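PDB 3M7N: exosome complex component Rrp41 from Archaeoglobus fulgidus, which probably degrades RNA in the 3'-to-5' direction as the catalytic component of the archaeal exosome, and may also synthesise heteromeric RNA tails. Local coordinates for residues D24-I29 with V172-K177; I29-S34 with E231-A236. The protein carries 1 engineered substitution. One frame throughout, in Å; residues are numbered along the deposited sequence.

Interaction 1 of 2, residues D24-I29 with V172-K177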
loop_
_atom_site.group_PDB
_atom_site.type_symbol
_atom_site.label_atom_id
_atom_site.label_comp_id
_atom_site.label_asym_id
_atom_site.label_seq_id
_atom_site.Cartn_x
_atom_site.Cartn_y
_atom_site.Cartn_z
ATOM N N ASP E 24 -20.323 -11.894 -42.074
ATOM C CA ASP E 24 -19.016 -12.516 -41.863
ATOM C C ASP E 24 -17.803 -11.631 -42.210
ATOM O O ASP E 24 -16.708 -12.135 -42.438
ATOM C CB ASP E 24 -18.933 -13.837 -42.625
ATOM C CG ASP E 24 -19.008 -13.654 -44.146
ATOM O OD1 ASP E 24 -19.231 -12.512 -44.620
ATOM O OD2 ASP E 24 -18.833 -14.671 -44.866
ATOM N N GLU E 25 -17.996 -10.321 -42.238
ATOM C CA GLU E 25 -16.903 -9.400 -42.547
ATOM C C GLU E 25 -16.317 -8.662 -41.328
ATOM O O GLU E 25 -17.060 -8.122 -40.506
ATOM C CB GLU E 25 -17.366 -8.369 -43.578
ATOM C CG GLU E 25 -17.842 -8.989 -44.886
ATOM C CD GLU E 25 -18.340 -7.945 -45.863
ATOM O OE1 GLU E 25 -18.533 -8.292 -47.057
ATOM O OE2 GLU E 25 -18.526 -6.777 -45.438
ATOM N N LEU E 26 -14.988 -8.631 -41.242
ATOM C CA LEU E 26 -14.271 -7.855 -40.224
ATOM C C LEU E 26 -14.328 -6.369 -40.514
ATOM O O LEU E 26 -14.490 -5.958 -41.667
ATOM C CB LEU E 26 -12.787 -8.253 -40.171
ATOM C CG LEU E 26 -12.440 -9.677 -39.746
ATOM C CD1 LEU E 26 -10.993 -9.989 -40.090
ATOM C CD2 LEU E 26 -12.720 -9.877 -38.260
ATOM N N ARG E 27 -14.152 -5.571 -39.462
ATOM C CA ARG E 27 -13.947 -4.131 -39.609
ATOM C C ARG E 27 -12.543 -3.897 -40.152
ATOM O O ARG E 27 -11.679 -4.756 -39.999
ATOM C CB ARG E 27 -14.126 -3.422 -38.262
ATOM C CG ARG E 27 -15.586 -3.296 -37.783
ATOM C CD ARG E 27 -15.656 -2.743 -36.345
ATOM N NE ARG E 27 -14.962 -3.601 -35.385
ATOM C CZ ARG E 27 -14.920 -3.400 -34.064
ATOM N NH1 ARG E 27 -14.273 -4.267 -33.296
ATOM N NH2 ARG E 27 -15.530 -2.354 -33.506
ATOM N N PRO E 28 -12.315 -2.756 -40.820
ATOM C CA PRO E 28 -10.962 -2.411 -41.283
ATOM C C PRO E 28 -9.948 -2.501 -40.145
ATOM O O PRO E 28 -10.223 -2.095 -39.011
ATOM C CB PRO E 28 -11.094 -0.952 -41.738
ATOM C CG PRO E 28 -12.546 -0.788 -42.089
ATOM C CD PRO E 28 -13.319 -1.744 -41.201
ATOM N N ILE E 29 -8.774 -3.023 -40.464
ATOM C CA ILE E 29 -7.745 -3.287 -39.489
ATOM C C ILE E 29 -6.410 -2.776 -40.006
ATOM O O ILE E 29 -6.119 -2.895 -41.194
ATOM C CB ILE E 29 -7.671 -4.795 -39.213
ATOM C CG1 ILE E 29 -8.834 -5.209 -38.317
ATOM C CG2 ILE E 29 -6.365 -5.191 -38.573
ATOM C CD1 ILE E 29 -8.921 -6.696 -38.100
ATOM N N VAL E 172 -23.039 -12.233 -36.101
ATOM C CA VAL E 172 -22.202 -11.368 -36.912
ATOM C C VAL E 172 -20.783 -11.414 -36.399
ATOM O O VAL E 172 -20.558 -11.609 -35.208
ATOM C CB VAL E 172 -22.735 -9.941 -36.953
ATOM C CG1 VAL E 172 -24.134 -9.921 -37.584
ATOM C CG2 VAL E 172 -22.779 -9.352 -35.552
ATOM N N LEU E 173 -19.827 -11.242 -37.302
ATOM C CA LEU E 173 -18.419 -11.261 -36.942
ATOM C C LEU E 173 -17.957 -9.869 -36.543
ATOM O O LEU E 173 -18.245 -8.913 -37.252
ATOM C CB LEU E 173 -17.605 -11.740 -38.134
ATOM C CG LEU E 173 -16.092 -11.814 -37.966
ATOM C CD1 LEU E 173 -15.700 -12.763 -36.844
ATOM C CD2 LEU E 173 -15.484 -12.239 -39.299
ATOM N N ASP E 174 -17.265 -9.749 -35.405
ATOM C CA ASP E 174 -16.604 -8.491 -35.025
ATOM C C ASP E 174 -17.583 -7.349 -34.831
ATOM O O ASP E 174 -17.546 -6.364 -35.556
ATOM C CB ASP E 174 -15.592 -8.096 -36.105
ATOM C CG ASP E 174 -14.675 -6.952 -35.682
ATOM O OD1 ASP E 174 -14.331 -6.133 -36.558
ATOM O OD2 ASP E 174 -14.293 -6.863 -34.487
ATOM N N PRO E 175 -18.446 -7.453 -33.826
ATOM C CA PRO E 175 -19.486 -6.421 -33.692
ATOM C C PRO E 175 -18.936 -4.997 -33.505
ATOM O O PRO E 175 -17.821 -4.794 -33.007
ATOM C CB PRO E 175 -20.273 -6.854 -32.443
ATOM C CG PRO E 175 -19.753 -8.234 -32.082
ATOM C CD PRO E 175 -18.392 -8.364 -32.673
ATOM N N MET E 176 -19.745 -4.026 -33.915
ATOM C CA MET E 176 -19.459 -2.605 -33.748
ATOM C C MET E 176 -20.295 -2.137 -32.559
ATOM O O MET E 176 -21.131 -2.880 -32.042
ATOM C CB MET E 176 -19.910 -1.830 -34.998
ATOM C CG MET E 176 -21.440 -1.603 -35.036
ATOM S SD MET E 176 -22.147 -1.157 -36.632
ATOM C CE MET E 176 -21.144 0.275 -37.060
ATOM N N LYS E 177 -20.113 -0.888 -32.165
ATOM C CA LYS E 177 -20.691 -0.393 -30.922
ATOM C C LYS E 177 -22.208 -0.581 -30.886
ATOM O O LYS E 177 -22.762 -1.105 -29.907
ATOM C CB LYS E 177 -20.297 1.075 -30.709
ATOM C CG LYS E 177 -20.899 1.736 -29.483
ATOM C CD LYS E 177 -20.862 3.253 -29.620
ATOM C CE LYS E 177 -21.487 3.942 -28.409
ATOM N NZ LYS E 177 -21.533 5.430 -28.565
#

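Interaction 2 of 2, residues I29-S34 with E231-A236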
loop_
_atom_site.group_PDB
_atom_site.type_symbol
_atom_site.label_atom_id
_atom_site.label_comp_id
_atom_site.label_asym_id
_atom_site.label_seq_id
_atom_site.Cartn_x
_atom_site.Cartn_y
_atom_site.Cartn_z
ATOM N N ILE E 29 -8.774 -3.023 -40.464
ATOM C CA ILE E 29 -7.745 -3.287 -39.489
ATOM C C ILE E 29 -6.410 -2.776 -40.006
ATOM O O ILE E 29 -6.119 -2.895 -41.194
ATOM C CB ILE E 29 -7.671 -4.795 -39.213
ATOM C CG1 ILE E 29 -8.834 -5.209 -38.317
ATOM C CG2 ILE E 29 -6.365 -5.191 -38.573
ATOM C CD1 ILE E 29 -8.921 -6.696 -38.100
ATOM N N LYS E 30 -5.620 -2.179 -39.112
ATOM C CA LYS E 30 -4.246 -1.777 -39.402
ATOM C C LYS E 30 -3.361 -2.244 -38.248
ATOM O O LYS E 30 -3.722 -2.073 -37.076
ATOM C CB LYS E 30 -4.146 -0.260 -39.553
ATOM C CG LYS E 30 -2.777 0.223 -40.009
ATOM C CD LYS E 30 -2.451 1.653 -39.528
ATOM C CE LYS E 30 -0.929 1.917 -39.536
ATOM N NZ LYS E 30 -0.520 3.187 -38.856
ATOM N N ILE E 31 -2.218 -2.842 -38.567
ATOM C CA ILE E 31 -1.302 -3.342 -37.553
ATOM C C ILE E 31 0.113 -2.881 -37.872
ATOM O O ILE E 31 0.619 -3.131 -38.961
ATOM C CB ILE E 31 -1.263 -4.887 -37.512
ATOM C CG1 ILE E 31 -2.669 -5.470 -37.387
ATOM C CG2 ILE E 31 -0.349 -5.386 -36.374
ATOM C CD1 ILE E 31 -2.682 -6.967 -37.177
ATOM N N GLU E 32 0.762 -2.232 -36.911
ATOM C CA GLU E 32 2.153 -1.834 -37.080
ATOM C C GLU E 32 3.021 -2.179 -35.865
ATOM O O GLU E 32 2.720 -1.797 -34.735
ATOM C CB GLU E 32 2.261 -0.341 -37.436
ATOM C CG GLU E 32 3.704 0.101 -37.664
ATOM C CD GLU E 32 3.849 1.591 -37.932
ATOM O OE1 GLU E 32 2.823 2.263 -38.208
ATOM O OE2 GLU E 32 4.999 2.087 -37.861
ATOM N N ALA E 33 4.107 -2.894 -36.117
ATOM C CA ALA E 33 5.045 -3.283 -35.081
ATOM C C ALA E 33 6.179 -2.252 -34.901
ATOM O O ALA E 33 6.459 -1.481 -35.813
ATOM C CB ALA E 33 5.613 -4.662 -35.400
ATOM N N SER E 34 6.818 -2.256 -33.723
ATOM C CA SER E 34 7.904 -1.322 -33.369
ATOM C C SER E 34 7.525 0.119 -33.594
ATOM O O SER E 34 8.065 0.760 -34.486
ATOM C CB SER E 34 9.180 -1.594 -34.169
ATOM O OG SER E 34 9.548 -2.958 -34.100
ATOM N N GLU E 231 -3.286 -13.552 -40.341
ATOM C CA GLU E 231 -2.433 -13.232 -41.480
ATOM C C GLU E 231 -2.015 -11.761 -41.458
ATOM O O GLU E 231 -0.902 -11.434 -41.854
ATOM C CB GLU E 231 -3.083 -13.620 -42.823
ATOM C CG GLU E 231 -2.963 -15.133 -43.152
ATOM C CD GLU E 231 -1.513 -15.628 -43.339
ATOM O OE1 GLU E 231 -0.685 -14.918 -43.967
ATOM O OE2 GLU E 231 -1.209 -16.749 -42.874
ATOM N N MET E 232 -2.887 -10.877 -40.977
ATOM C CA MET E 232 -2.481 -9.473 -40.830
ATOM C C MET E 232 -1.324 -9.313 -39.827
ATOM O O MET E 232 -0.392 -8.533 -40.054
ATOM C CB MET E 232 -3.664 -8.579 -40.458
ATOM C CG MET E 232 -4.839 -8.713 -41.415
ATOM S SD MET E 232 -6.277 -7.696 -40.990
ATOM C CE MET E 232 -7.586 -8.636 -41.779
ATOM N N GLN E 233 -1.384 -10.086 -38.747
ATOM C CA GLN E 233 -0.394 -10.031 -37.690
ATOM C C GLN E 233 0.919 -10.518 -38.265
ATOM O O GLN E 233 1.994 -9.965 -37.994
ATOM C CB GLN E 233 -0.805 -10.924 -36.498
ATOM C CG GLN E 233 -2.017 -10.432 -35.678
ATOM C CD GLN E 233 -2.472 -11.457 -34.610
ATOM O OE1 GLN E 233 -2.610 -11.125 -33.421
ATOM N NE2 GLN E 233 -2.675 -12.703 -35.030
ATOM N N ARG E 234 0.825 -11.576 -39.055
ATOM C CA ARG E 234 2.008 -12.188 -39.642
ATOM C C ARG E 234 2.649 -11.176 -40.583
ATOM O O ARG E 234 3.850 -10.975 -40.559
ATOM C CB ARG E 234 1.628 -13.462 -40.394
ATOM C CG ARG E 234 2.807 -14.243 -40.929
ATOM C CD ARG E 234 2.370 -15.357 -41.876
ATOM N NE ARG E 234 3.348 -15.495 -42.956
ATOM C CZ ARG E 234 4.392 -16.319 -42.909
ATOM N NH1 ARG E 234 4.585 -17.116 -41.841
ATOM N NH2 ARG E 234 5.241 -16.354 -43.935
ATOM N N GLU E 235 1.821 -10.516 -41.388
ATOM C CA GLU E 235 2.305 -9.512 -42.316
ATOM C C GLU E 235 3.027 -8.385 -41.578
ATOM O O GLU E 235 4.136 -7.973 -41.953
ATOM C CB GLU E 235 1.142 -8.941 -43.111
ATOM C CG GLU E 235 1.387 -8.902 -44.595
ATOM C CD GLU E 235 1.233 -10.267 -45.251
ATOM O OE1 GLU E 235 2.271 -10.923 -45.539
ATOM O OE2 GLU E 235 0.069 -10.674 -45.488
ATOM N N ALA E 236 2.387 -7.885 -40.525
ATOM C CA ALA E 236 2.972 -6.800 -39.740
ATOM C C ALA E 236 4.350 -7.174 -39.179
ATOM O O ALA E 236 5.248 -6.344 -39.124
ATOM C CB ALA E 236 2.009 -6.350 -38.629
HETATM O O HOH W 1 5.194 -3.720 -38.726
#

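Interaction 1 of 2, residues D24-I29 with V172-K177
A buried arginine-aspartate salt bridge, Arg27 to Asp174, ties the loop ahead of strand 29-33 to the turn that follows strand 170-173. Arg27 reaches Asp174 side-on with two nitrogens: NE bonds OD1 at 2.9 Å, the oxygen lying close to the guanidinium plane, while NH1 bonds OD2 at 2.9 Å along a more bent path. The two planes are turned 67° apart, and both donors meet the carboxylate from above its plane. Asp174 OD1 is gripped twice, because the backbone N of Arg27 also donates to it, at 3.0 Å and almost straight, on the anti lone pair. With its CG anti to the backbone N (chi1 -169°), Asp174 extends its carboxylate toward Arg27. Pro175 O sits over the centre of one guanidinium face of Arg27, 3.3 Å above the plane. Ala134 O takes a further bond from Arg27 NH1, so this nitrogen serves two partners. An alanine in place of Arg27 would probably leave the carboxylate of Asp174 without its cationic mate, held across this contact by the backbone N alone. Beside the polar centre, Leu26 CD2 packs on Leu173 CD2 at 3.8 Å, and the same Leu173 methyl lies 3.4 Å from Asp24 O. The carboxylate of Asp24 turns elsewhere, to a salt bridge with Lys224. Bound nucleic acid comes within about 5 Å of the nearest atom of this contact, which joins the segments assigned to domains 1 and 2 of the 3' exoribonuclease family, within the RNase PH fold.

Interaction 2 of 2, residues I29-S34 with E231-A236
Packing of strand 29-33 against the long C-terminal helix 212-248 brings Ile29, Ile31 and Ala33 onto Met232, Gln233 and Ala236. Strand and helix segments run in roughly the same direction, 33° apart, with their axes 7.8 Å from each other at closest approach. At one end Ile29 CG2 touches Met232 SD at 3.5 Å, the two side chains crossing at about a right angle. Ile31 carries the middle with two branches. Its CG2, anti to the backbone N, presses on Ala236 CB at 3.4 Å, whereas CD1, at the end of the other branch, reaches 3.8 Å from Met232 CB and also lies against Gln233 CG. One isoleucine thus spans a full turn of the helix, meeting Met232 and Ala236, which are themselves joined by the bond from Ala236 N to Met232 O. This is the alpha/beta layering of the RNase PH fold: within this chain the strand is the outermost of a mixed five-stranded sheet, antiparallel to strand 41-47, and has helix 136-150 closing the same apolar layer, where Val146 touches both Ile31 and Ala33. The small side chain of Ala236 is consistent with the close approach of helix and strand here, its CB coming 3.5 Å from Ile31 O. That carbonyl accepts a hydrogen bond from Arg239, farther along the same helix. One water bridges the two backbones, accepting from Ala33 N at 2.9 Å and donating to Ala236 O at 2.7 Å. Lys30 and Glu32 point away from the helix, and a salt bridge links their charged ends.

In the fold
Interactions 1 and 2 cross along the chain, their segments alternating, and share Ile29, where the loop of 24-29 passes into strand 29-33. Their centres lie about 17 Å apart, yet they meet through Leu26 CD1 and Met232 CE, 4.0 Å from each other, so helix 212-248 borders both. Interaction 1 is partly buried and chiefly ionic, joining loop and turn close to the bound nucleic acid. Interaction 2 is a buried contact between regular elements, built mainly from apolar side chains with a bridging water, and its nearest atom is about 14 Å from the nucleic acid. Charge thus dominates where irregular backbone converges, and hydrocarbon where helix covers sheet.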